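Local coordinates for clavulanic acid biosynthesis oligopeptide binding protein 2 (Streptomyces clavuligerus, PDB 2WOL) that probably binds peptides as an extracellular solute-binding protein of the clavulanic acid biosynthesis pathway, at residues V38-D42 and I253-V257; L144-R149 and L161-L165; L449-W453 and N479-P483. All blocks are in the same frame, centred on the assembly; numbering follows the deposited sequence.

Contact 1: V38-D42 and I253-V257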
ATOM      1  N   VAL A  38     -17.994   6.673   5.552  1.00  7.35           N
ATOM      2  CA  VAL A  38     -18.391   6.999   4.190  1.00  7.83           C
ATOM      3  C   VAL A  38     -17.248   6.705   3.210  1.00  7.83           C
ATOM      4  O   VAL A  38     -16.072   6.765   3.570  1.00  7.71           O
ATOM      5  CB  VAL A  38     -18.915   8.465   4.094  1.00  7.73           C
ATOM      6  CG1 VAL A  38     -17.812   9.481   4.394  1.00  8.28           C
ATOM      7  CG2 VAL A  38     -19.587   8.726   2.746  1.00  7.71           C
ATOM      8  N   SER A  39     -17.618   6.352   1.982  1.00  8.14           N
ATOM      9  CA  SER A  39     -16.667   6.079   0.910  1.00  8.37           C
ATOM     10  C   SER A  39     -17.303   6.509  -0.403  1.00  8.89           C
ATOM     11  O   SER A  39     -18.533   6.467  -0.550  1.00  9.43           O
ATOM     12  CB  SER A  39     -16.328   4.582   0.863  1.00  8.32           C
ATOM     13  OG  SER A  39     -15.493   4.268  -0.242  1.00  9.76           O
ATOM     14  N   SER A  40     -16.466   6.920  -1.352  1.00  9.36           N
ATOM     15  CA  SER A  40     -16.945   7.257  -2.688  1.00 10.07           C
ATOM     16  C   SER A  40     -17.060   6.016  -3.565  1.00 10.44           C
ATOM     17  O   SER A  40     -17.682   6.062  -4.625  1.00 11.43           O
ATOM     18  CB  SER A  40     -16.036   8.299  -3.350  1.00  9.91           C
ATOM     19  OG  SER A  40     -14.835   7.724  -3.832  1.00 11.78           O
ATOM     20  N   ALA A  41     -16.455   4.918  -3.116  1.00 10.20           N
ATOM     21  CA  ALA A  41     -16.403   3.675  -3.878  1.00  9.95           C
ATOM     22  C   ALA A  41     -16.830   2.489  -3.025  1.00  9.65           C
ATOM     23  O   ALA A  41     -16.650   2.490  -1.809  1.00  9.23           O
ATOM     24  CB  ALA A  41     -15.007   3.454  -4.420  1.00 10.19           C
ATOM     25  N   ASP A  42     -17.401   1.480  -3.674  1.00  9.59           N
ATOM     26  CA  ASP A  42     -17.730   0.219  -3.019  1.00  9.63           C
ATOM     27  C   ASP A  42     -16.440  -0.559  -2.761  1.00  9.51           C
ATOM     28  O   ASP A  42     -15.409  -0.302  -3.391  1.00  9.08           O
ATOM     29  CB  ASP A  42     -18.666  -0.593  -3.929  1.00  9.94           C
ATOM     30  CG  ASP A  42     -19.519  -1.608  -3.169  1.00 10.80           C
ATOM     31  OD1 ASP A  42     -19.292  -1.848  -1.967  1.00 10.80           O
ATOM     32  OD2 ASP A  42     -20.434  -2.179  -3.802  1.00 12.17           O
ATOM     33  N   ILE A 253     -21.956   4.256   0.886  1.00  9.18           N
ATOM     34  CA  ILE A 253     -21.130   4.045  -0.304  1.00  9.52           C
ATOM     35  C   ILE A 253     -21.650   4.821  -1.513  1.00 10.07           C
ATOM     36  O   ILE A 253     -22.861   4.943  -1.707  1.00 10.62           O
ATOM     37  CB  ILE A 253     -21.111   2.540  -0.679  1.00  9.28           C
ATOM     38  CG1 ILE A 253     -20.534   1.711   0.475  1.00  8.75           C
ATOM     39  CG2 ILE A 253     -20.331   2.297  -1.982  1.00  9.80           C
ATOM     40  CD1 ILE A 253     -20.723   0.202   0.328  1.00  9.59           C
ATOM     41  N   GLY A 254     -20.728   5.341  -2.321  1.00 10.27           N
ATOM     42  CA  GLY A 254     -21.063   5.819  -3.667  1.00 11.16           C
ATOM     43  C   GLY A 254     -21.215   7.311  -3.877  1.00 11.61           C
ATOM     44  O   GLY A 254     -21.626   7.745  -4.953  1.00 12.36           O
ATOM     45  N   LEU A 255     -20.872   8.101  -2.864  1.00 11.47           N
ATOM     46  CA  LEU A 255     -20.971   9.558  -2.974  1.00 11.51           C
ATOM     47  C   LEU A 255     -19.890  10.162  -3.860  1.00 11.18           C
ATOM     48  O   LEU A 255     -18.743   9.709  -3.861  1.00 11.48           O
ATOM     49  CB  LEU A 255     -20.896  10.215  -1.595  1.00 11.57           C
ATOM     50  CG  LEU A 255     -21.980   9.866  -0.577  1.00 12.66           C
ATOM     51  CD1 LEU A 255     -21.863  10.780   0.624  1.00 13.05           C
ATOM     52  CD2 LEU A 255     -23.359   9.966  -1.193  1.00 14.40           C
ATOM     53  N   ASP A 256     -20.264  11.207  -4.596  1.00 10.51           N
ATOM     54  CA  ASP A 256     -19.298  12.062  -5.272  1.00 10.39           C
ATOM     55  C   ASP A 256     -18.294  12.546  -4.225  1.00 10.08           C
ATOM     56  O   ASP A 256     -18.671  12.795  -3.083  1.00 10.31           O
ATOM     57  CB  ASP A 256     -20.016  13.250  -5.916  1.00 10.10           C
ATOM     58  CG  ASP A 256     -19.068  14.346  -6.343  1.00 11.11           C
ATOM     59  OD1 ASP A 256     -18.471  14.224  -7.435  1.00 12.09           O
ATOM     60  OD2 ASP A 256     -18.913  15.324  -5.582  1.00 11.02           O
ATOM     61  N   VAL A 257     -17.026  12.673  -4.611  1.00  9.75           N
ATOM     62  CA  VAL A 257     -15.974  13.005  -3.648  1.00  9.54           C
ATOM     63  C   VAL A 257     -16.175  14.354  -2.945  1.00  9.22           C
ATOM     64  O   VAL A 257     -15.851  14.487  -1.766  1.00  9.08           O
ATOM     65  CB  VAL A 257     -14.549  12.892  -4.255  1.00  9.68           C
ATOM     66  CG1 VAL A 257     -14.177  11.423  -4.466  1.00 10.52           C
ATOM     67  CG2 VAL A 257     -14.420  13.696  -5.553  1.00 10.03           C
TER
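The ends of two neighbouring strands meet here, S39 and S40 lying beside I253 and G254 where strands 34-39 and 248-253 run out of a mixed five-stranded sheet. The fold is that of a family 5 extracellular solute-binding protein, and in this sheet the two strands run parallel, with 34-39 taking the place between 248-253 and 271-272. A single backbone hydrogen bond joins the segments: G254 N donates to S39 O at 3.0 Å, with an angle of 141° at the hydrogen. The donor is tilted 30° from the carbonyl plane of S39, a bent bond at the point where the paired strands end. Beyond it the backbones keep company through C-H...O contacts, G254 CA standing 3.5 Å from S40 O. G254 has a phi of 102°, a backbone shape that suits glycine, and after it the chain leads into helix 257-265. D256 N-caps that helix through OD2 and the backbone N of V259. On one flank V38 CG2 packs on L255 CD1, the two side chains crossing at about a right angle, with L260 of the helix also against V38. On another, I253 runs at a slant across D42: its CG2, anti to the backbone N, rests on the backbone N and CA of D42, and I253 CD1 comes 3.4 Å from D42 OD1. The other oxygen of that carboxylate, OD2, accepts from the backbone N of D223. S39 turns its hydroxyl back on its own loop, OG giving its proton to A41 O at 2.6 Å, in the carbonyl plane on a lone pair. S40 OG bonds E274 OE1, while S40 CB lies 3.1 Å from L255 O and 3.8 Å from V257 CG1.

Contact 2: L144-R149 and L161-L165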
ATOM      1  N   LEU A 144       5.906 -20.495  -1.450  1.00 11.19           N
ATOM      2  CA  LEU A 144       5.399 -21.791  -0.979  1.00 11.66           C
ATOM      3  C   LEU A 144       5.223 -22.859  -2.060  1.00 12.18           C
ATOM      4  O   LEU A 144       5.064 -24.040  -1.745  1.00 12.65           O
ATOM      5  CB  LEU A 144       4.093 -21.603  -0.199  1.00 11.49           C
ATOM      6  CG  LEU A 144       4.189 -20.834   1.125  1.00 11.25           C
ATOM      7  CD1 LEU A 144       2.813 -20.473   1.631  1.00 11.53           C
ATOM      8  CD2 LEU A 144       4.966 -21.620   2.183  1.00 11.57           C
ATOM      9  N   ASP A 145       5.256 -22.453  -3.324  1.00 12.10           N
ATOM     10  CA  ASP A 145       5.040 -23.385  -4.430  1.00 12.57           C
ATOM     11  C   ASP A 145       6.308 -24.156  -4.794  1.00 13.22           C
ATOM     12  O   ASP A 145       7.400 -23.583  -4.876  1.00 13.65           O
ATOM     13  CB  ASP A 145       4.521 -22.640  -5.662  1.00 12.08           C
ATOM     14  CG  ASP A 145       3.649 -23.507  -6.555  1.00 12.05           C
ATOM     15  OD1 ASP A 145       3.169 -24.567  -6.100  1.00 11.39           O
ATOM     16  OD2 ASP A 145       3.423 -23.107  -7.715  1.00 12.18           O
ATOM     17  N   ASP A 146       6.146 -25.457  -5.019  1.00 13.52           N
ATOM     18  CA  ASP A 146       7.207 -26.295  -5.552  1.00 14.23           C
ATOM     19  C   ASP A 146       7.105 -26.292  -7.078  1.00 14.52           C
ATOM     20  O   ASP A 146       6.153 -26.840  -7.635  1.00 14.42           O
ATOM     21  CB  ASP A 146       7.073 -27.720  -5.006  1.00 14.07           C
ATOM     22  CG  ASP A 146       8.207 -28.637  -5.448  1.00 14.52           C
ATOM     23  OD1 ASP A 146       9.035 -28.237  -6.292  1.00 15.08           O
ATOM     24  OD2 ASP A 146       8.257 -29.776  -4.941  1.00 15.49           O
ATOM     25  N   PRO A 147       8.081 -25.664  -7.765  1.00 15.22           N
ATOM     26  CA  PRO A 147       8.070 -25.616  -9.232  1.00 15.70           C
ATOM     27  C   PRO A 147       8.079 -27.000  -9.885  1.00 16.12           C
ATOM     28  O   PRO A 147       7.593 -27.145 -11.004  1.00 16.49           O
ATOM     29  CB  PRO A 147       9.369 -24.870  -9.564  1.00 15.93           C
ATOM     30  CG  PRO A 147       9.638 -24.050  -8.345  1.00 15.92           C
ATOM     31  CD  PRO A 147       9.243 -24.945  -7.214  1.00 15.48           C
ATOM     32  N   GLU A 148       8.630 -27.990  -9.182  1.00 16.40           N
ATOM     33  CA  GLU A 148       8.701 -29.369  -9.674  1.00 17.11           C
ATOM     34  C   GLU A 148       7.404 -30.133  -9.415  1.00 16.34           C
ATOM     35  O   GLU A 148       7.191 -31.215  -9.965  1.00 16.48           O
ATOM     36  CB  GLU A 148       9.874 -30.116  -9.027  1.00 17.08           C
ATOM     37  CG  GLU A 148      11.261 -29.573  -9.377  1.00 18.99           C
ATOM     38  CD  GLU A 148      12.389 -30.280  -8.627  1.00 19.51           C
ATOM     39  OE1 GLU A 148      12.105 -31.122  -7.741  1.00 23.69           O
ATOM     40  OE2 GLU A 148      13.570 -29.990  -8.923  1.00 23.77           O
ATOM     41  N   ARG A 149       6.543 -29.571  -8.569  1.00 15.26           N
ATOM     42  CA  ARG A 149       5.269 -30.198  -8.224  1.00 14.50           C
ATOM     43  C   ARG A 149       4.251 -29.107  -7.880  1.00 13.65           C
ATOM     44  O   ARG A 149       3.899 -28.936  -6.712  1.00 13.20           O
ATOM     45  CB  ARG A 149       5.463 -31.170  -7.054  1.00 14.61           C
ATOM     46  CG  ARG A 149       4.366 -32.207  -6.903  1.00 15.02           C
ATOM     47  CD  ARG A 149       4.649 -33.176  -5.753  1.00 15.18           C
ATOM     48  NE  ARG A 149       3.531 -34.099  -5.552  1.00 16.19           N
ATOM     49  CZ  ARG A 149       2.438 -33.819  -4.849  1.00 16.73           C
ATOM     50  NH1 ARG A 149       2.305 -32.638  -4.255  1.00 17.28           N
ATOM     51  NH2 ARG A 149       1.475 -34.723  -4.733  1.00 18.36           N
ATOM     52  N   LEU A 161      -1.033 -28.223   0.694  1.00 14.54           N
ATOM     53  CA  LEU A 161       0.223 -27.653   0.247  1.00 14.75           C
ATOM     54  C   LEU A 161       1.355 -28.261   1.078  1.00 14.60           C
ATOM     55  O   LEU A 161       1.311 -28.243   2.309  1.00 14.51           O
ATOM     56  CB  LEU A 161       0.150 -26.134   0.422  1.00 14.92           C
ATOM     57  CG  LEU A 161       1.203 -25.159  -0.098  1.00 15.75           C
ATOM     58  CD1 LEU A 161       1.535 -25.363  -1.561  1.00 15.59           C
ATOM     59  CD2 LEU A 161       0.693 -23.748   0.137  1.00 14.67           C
ATOM     60  N   ARG A 162       2.351 -28.820   0.401  1.00 14.49           N
ATOM     61  CA  ARG A 162       3.386 -29.604   1.077  1.00 14.52           C
ATOM     62  C   ARG A 162       4.380 -28.768   1.865  1.00 14.11           C
ATOM     63  O   ARG A 162       5.110 -29.286   2.717  1.00 14.22           O
ATOM     64  CB  ARG A 162       4.110 -30.498   0.082  1.00 14.89           C
ATOM     65  CG  ARG A 162       3.247 -31.634  -0.386  1.00 15.94           C
ATOM     66  CD  ARG A 162       4.078 -32.825  -0.700  1.00 17.88           C
ATOM     67  NE  ARG A 162       3.240 -33.950  -1.081  1.00 17.44           N
ATOM     68  CZ  ARG A 162       3.677 -34.979  -1.792  1.00 17.44           C
ATOM     69  NH1 ARG A 162       4.939 -35.008  -2.198  1.00 17.39           N
ATOM     70  NH2 ARG A 162       2.851 -35.966  -2.100  1.00 17.47           N
ATOM     71  N   SER A 163       4.391 -27.473   1.577  1.00 13.42           N
ATOM     72  CA  SER A 163       5.253 -26.523   2.260  1.00 12.86           C
ATOM     73  C   SER A 163       4.587 -25.950   3.506  1.00 12.73           C
ATOM     74  O   SER A 163       5.186 -25.141   4.210  1.00 12.95           O
ATOM     75  CB  SER A 163       5.607 -25.390   1.303  1.00 12.81           C
ATOM     76  OG  SER A 163       4.431 -24.862   0.717  1.00 12.79           O
ATOM     77  N   VAL A 164       3.344 -26.350   3.772  1.00 12.17           N
ATOM     78  CA  VAL A 164       2.638 -25.872   4.960  1.00 12.07           C
ATOM     79  C   VAL A 164       2.210 -27.055   5.825  1.00 12.53           C
ATOM     80  O   VAL A 164       1.390 -27.876   5.410  1.00 12.61           O
ATOM     81  CB  VAL A 164       1.404 -24.985   4.631  1.00 12.10           C
ATOM     82  CG1 VAL A 164       0.854 -24.378   5.910  1.00 12.03           C
ATOM     83  CG2 VAL A 164       1.755 -23.870   3.655  1.00 11.06           C
ATOM     84  N   LEU A 165       2.782 -27.138   7.024  1.00 12.50           N
ATOM     85  CA  LEU A 165       2.465 -28.224   7.947  1.00 13.32           C
ATOM     86  C   LEU A 165       1.570 -27.762   9.085  1.00 13.32           C
ATOM     87  O   LEU A 165       1.683 -26.631   9.558  1.00 12.84           O
ATOM     88  CB  LEU A 165       3.742 -28.831   8.524  1.00 13.57           C
ATOM     89  CG  LEU A 165       4.858 -29.275   7.581  1.00 15.16           C
ATOM     90  CD1 LEU A 165       6.030 -29.762   8.407  1.00 16.88           C
ATOM     91  CD2 LEU A 165       4.388 -30.358   6.622  1.00 16.46           C
TER
HETATM   92  O   HOH W   1       4.474 -26.921  -1.719  1.00 18.21           O
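R149 lays its guanidinium flat on that of R162, the centres 3.5 Å apart and the planes 12° from parallel, although the two side chains arrive at about a right angle. R149 reaches across with CG anti to the backbone N (chi1 -160°) and an extended chain out to NE. Within this pair the nearest atoms are R149 NH2 and R162 NH2, two donors 3.2 Å apart that do not bond each other. E159 probably makes this tolerable: its OE1 forms a salt bridge with R149 NH2 and its OE2 with R162 NH2.

Deeper in, S163 OG donates to L144 O at 2.7 Å, in the carbonyl plane and on a lone pair. A water gives L144 O a second bond at 2.9 Å, and accepts a weak one from S163 N. The end of helix 140-144 is thus held to the turn 161-164. Around this polar centre L144 CB packs 4.0 Å from L161 CD2, and L144 CD1 meets V164 CG2 at 4.1 Å.

Within 144-149, D146 OD1 takes the N-H of E148 from above its carboxylate plane, an Asx turn overlapping the start of the type I turn D146-R149. A second type I turn, L161 to V164, leads into edge strand 164-166 of an antiparallel four-stranded sheet: a helix-to-strand connection tied across its two ends.

Contact 3: L449-W453 and N479-P483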
ATOM      1  N   LEU A 449       7.171   7.125 -18.098  1.00  7.83           N
ATOM      2  CA  LEU A 449       5.859   6.790 -17.537  1.00  8.19           C
ATOM      3  C   LEU A 449       5.666   7.501 -16.211  1.00  8.43           C
ATOM      4  O   LEU A 449       6.562   7.479 -15.357  1.00  8.25           O
ATOM      5  CB  LEU A 449       5.735   5.278 -17.318  1.00  8.22           C
ATOM      6  CG  LEU A 449       5.673   4.388 -18.562  1.00  8.62           C
ATOM      7  CD1 LEU A 449       5.927   2.931 -18.197  1.00  9.35           C
ATOM      8  CD2 LEU A 449       4.312   4.549 -19.247  1.00  9.11           C
ATOM      9  N   VAL A 450       4.502   8.123 -16.035  1.00  8.91           N
ATOM     10  CA  VAL A 450       4.146   8.752 -14.764  1.00  9.40           C
ATOM     11  C   VAL A 450       3.342   7.767 -13.933  1.00  9.42           C
ATOM     12  O   VAL A 450       2.366   7.189 -14.413  1.00  9.39           O
ATOM     13  CB  VAL A 450       3.296  10.033 -14.966  1.00  9.70           C
ATOM     14  CG1 VAL A 450       2.902  10.652 -13.613  1.00 10.12           C
ATOM     15  CG2 VAL A 450       4.042  11.046 -15.813  1.00  9.64           C
ATOM     16  N   THR A 451       3.742   7.571 -12.680  1.00  9.52           N
ATOM     17  CA  THR A 451       2.959   6.721 -11.797  1.00 10.17           C
ATOM     18  C   THR A 451       3.134   7.072 -10.326  1.00 10.20           C
ATOM     19  O   THR A 451       3.934   7.938  -9.976  1.00  9.85           O
ATOM     20  CB  THR A 451       3.226   5.211 -12.063  1.00 10.45           C
ATOM     21  OG1 THR A 451       2.166   4.434 -11.492  1.00 11.59           O
ATOM     22  CG2 THR A 451       4.564   4.764 -11.492  1.00 11.25           C
ATOM     23  N   ASP A 452       2.350   6.418  -9.478  1.00 10.67           N
ATOM     24  CA  ASP A 452       2.561   6.469  -8.040  1.00 11.15           C
ATOM     25  C   ASP A 452       2.526   5.048  -7.499  1.00 10.74           C
ATOM     26  O   ASP A 452       1.979   4.152  -8.145  1.00 11.79           O
ATOM     27  CB  ASP A 452       1.558   7.398  -7.341  1.00 11.83           C
ATOM     28  CG  ASP A 452       0.136   6.856  -7.327  1.00 14.19           C
ATOM     29  OD1 ASP A 452      -0.250   6.077  -8.224  1.00 16.81           O
ATOM     30  OD2 ASP A 452      -0.614   7.240  -6.405  1.00 18.47           O
ATOM     31  N   TRP A 453       3.134   4.846  -6.335  1.00  9.99           N
ATOM     32  CA  TRP A 453       3.333   3.514  -5.785  1.00  9.62           C
ATOM     33  C   TRP A 453       3.328   3.564  -4.267  1.00  9.33           C
ATOM     34  O   TRP A 453       3.923   4.461  -3.670  1.00  9.06           O
ATOM     35  CB  TRP A 453       4.667   2.942  -6.274  1.00  9.78           C
ATOM     36  CG  TRP A 453       5.170   1.777  -5.470  1.00  9.79           C
ATOM     37  CD1 TRP A 453       6.198   1.789  -4.569  1.00 10.31           C
ATOM     38  CD2 TRP A 453       4.669   0.433  -5.488  1.00  9.91           C
ATOM     39  NE1 TRP A 453       6.368   0.540  -4.027  1.00 10.01           N
ATOM     40  CE2 TRP A 453       5.447  -0.314  -4.574  1.00  9.84           C
ATOM     41  CE3 TRP A 453       3.640  -0.212  -6.187  1.00  9.46           C
ATOM     42  CZ2 TRP A 453       5.228  -1.674  -4.340  1.00 10.65           C
ATOM     43  CZ3 TRP A 453       3.432  -1.569  -5.961  1.00  9.98           C
ATOM     44  CH2 TRP A 453       4.219  -2.281  -5.040  1.00 10.45           C
ATOM     45  N   ASN A 479       2.458  -5.108 -13.810  1.00 12.65           N
ATOM     46  CA  ASN A 479       3.892  -4.916 -13.612  1.00 11.77           C
ATOM     47  C   ASN A 479       4.188  -3.604 -12.902  1.00 11.36           C
ATOM     48  O   ASN A 479       3.611  -2.567 -13.237  1.00 11.05           O
ATOM     49  CB  ASN A 479       4.623  -4.952 -14.959  1.00 11.75           C
ATOM     50  CG  ASN A 479       6.130  -4.802 -14.823  1.00 11.55           C
ATOM     51  OD1 ASN A 479       6.755  -5.429 -13.967  1.00 12.42           O
ATOM     52  ND2 ASN A 479       6.723  -3.973 -15.680  1.00 11.77           N
ATOM     53  N   TRP A 480       5.096  -3.660 -11.933  1.00 11.15           N
ATOM     54  CA  TRP A 480       5.531  -2.472 -11.210  1.00 11.06           C
ATOM     55  C   TRP A 480       7.011  -2.148 -11.403  1.00 10.53           C
ATOM     56  O   TRP A 480       7.486  -1.091 -10.978  1.00 10.62           O
ATOM     57  CB  TRP A 480       5.174  -2.593  -9.731  1.00 11.59           C
ATOM     58  CG  TRP A 480       3.751  -2.244  -9.506  1.00 12.29           C
ATOM     59  CD1 TRP A 480       2.708  -3.104  -9.318  1.00 12.48           C
ATOM     60  CD2 TRP A 480       3.195  -0.927  -9.497  1.00 11.99           C
ATOM     61  NE1 TRP A 480       1.536  -2.398  -9.169  1.00 13.00           N
ATOM     62  CE2 TRP A 480       1.808  -1.059  -9.271  1.00 12.85           C
ATOM     63  CE3 TRP A 480       3.741   0.356  -9.637  1.00 12.60           C
ATOM     64  CZ2 TRP A 480       0.952   0.046  -9.188  1.00 12.52           C
ATOM     65  CZ3 TRP A 480       2.893   1.451  -9.555  1.00 12.36           C
ATOM     66  CH2 TRP A 480       1.511   1.286  -9.333  1.00 12.66           C
ATOM     67  N   ASN A 481       7.731  -3.067 -12.034  1.00 10.06           N
ATOM     68  CA  ASN A 481       9.102  -2.821 -12.447  1.00  9.86           C
ATOM     69  C   ASN A 481       9.046  -2.273 -13.869  1.00  9.74           C
ATOM     70  O   ASN A 481       9.292  -2.986 -14.849  1.00  9.67           O
ATOM     71  CB  ASN A 481       9.934  -4.106 -12.352  1.00  9.83           C
ATOM     72  CG  ASN A 481      11.412  -3.879 -12.645  1.00  9.34           C
ATOM     73  OD1 ASN A 481      11.797  -2.869 -13.236  1.00  9.00           O
ATOM     74  ND2 ASN A 481      12.249  -4.832 -12.233  1.00  9.77           N
ATOM     75  N   LEU A 482       8.713  -0.990 -13.971  1.00  9.26           N
ATOM     76  CA  LEU A 482       8.420  -0.381 -15.268  1.00  9.09           C
ATOM     77  C   LEU A 482       9.628  -0.307 -16.205  1.00  8.85           C
ATOM     78  O   LEU A 482       9.493  -0.587 -17.398  1.00  8.81           O
ATOM     79  CB  LEU A 482       7.738   0.987 -15.101  1.00  9.25           C
ATOM     80  CG  LEU A 482       6.424   1.009 -14.307  1.00  9.68           C
ATOM     81  CD1 LEU A 482       5.849   2.418 -14.239  1.00 10.08           C
ATOM     82  CD2 LEU A 482       5.390   0.024 -14.860  1.00 11.26           C
ATOM     83  N   PRO A 483      10.813   0.059 -15.679  1.00  8.89           N
ATOM     84  CA  PRO A 483      12.009  -0.006 -16.523  1.00  9.17           C
ATOM     85  C   PRO A 483      12.432  -1.431 -16.876  1.00  9.46           C
ATOM     86  O   PRO A 483      13.330  -1.615 -17.701  1.00  9.63           O
ATOM     87  CB  PRO A 483      13.093   0.634 -15.645  1.00  9.02           C
ATOM     88  CG  PRO A 483      12.343   1.420 -14.610  1.00  9.06           C
ATOM     89  CD  PRO A 483      11.128   0.599 -14.343  1.00  8.91           C
TER
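W480 touches strand 448-453 at its T451-W453 end, and L482 touches it at L449 and T451, so the loop 479-483 lies over this strand by two side chains. The strand runs between 303-309 and 391-398 in a mixed sheet. Ahead of W480, N479 ND2 donates to N481 O at 2.9 Å from well above the carbonyl plane and ties N479 to N481 within the loop.

W480 does most of the work. With CG anti to its carbonyl carbon (chi1 -81°), its indole reaches the strand, and W453 comes over one face with its six-membered ring edge first. W453 CE3 stands 3.4 Å from W480 CD2; the six-membered ring of W453 and the five-membered ring of W480 have centroids 4.6 Å apart and planes at 50°, an inclined edge-to-face pair. D452 O sits at the edge of the indole, near its plane, 3.1 Å from W480 CH2 and about as close to CZ3. T451 OG1 approaches W480 CZ3 obliquely at 3.6 Å. The ring of F431 also meets W480, planes about 20° apart.

L482 CD1 meets T451 CG2 tip to tip at 3.8 Å and L449 CD1 at 4.0 Å, beside A308 of strand 303-309.

W453 NE1 bonds F463 O, and its ring meets F463 edge-to-face; a glycerol, probably from the crystallisation liquor, lies about 3 Å from its side chain. No hydrogen bond joins the two segments. The loop therefore holds to the sheet by aromatic and aliphatic packing, with the weakly positive C-H edge of W480 probably attracted to the D452 oxygen.

How the contacts relate
From the N terminus, the chain leaves strand 34-39 and comes back beside it along strand 248-253, contact 1 joining the ends of the two and closing a loop of 210 intervening residues. Contact 2 falls wholly within that excursion and closes a much shorter one, joining the end of helix 140-144 to the start of strand 164-166; its centre lies 41 Å from that of contact 1. Contact 3 comes later, in series with both, and closes a loop of 25 intervening residues, bringing the segment before helix 488-499 back over strand 448-453. None of the three touches another: contacts 1 and 3 approach to about 14 Å between nearest atoms, contacts 2 and 3 to about 19 Å.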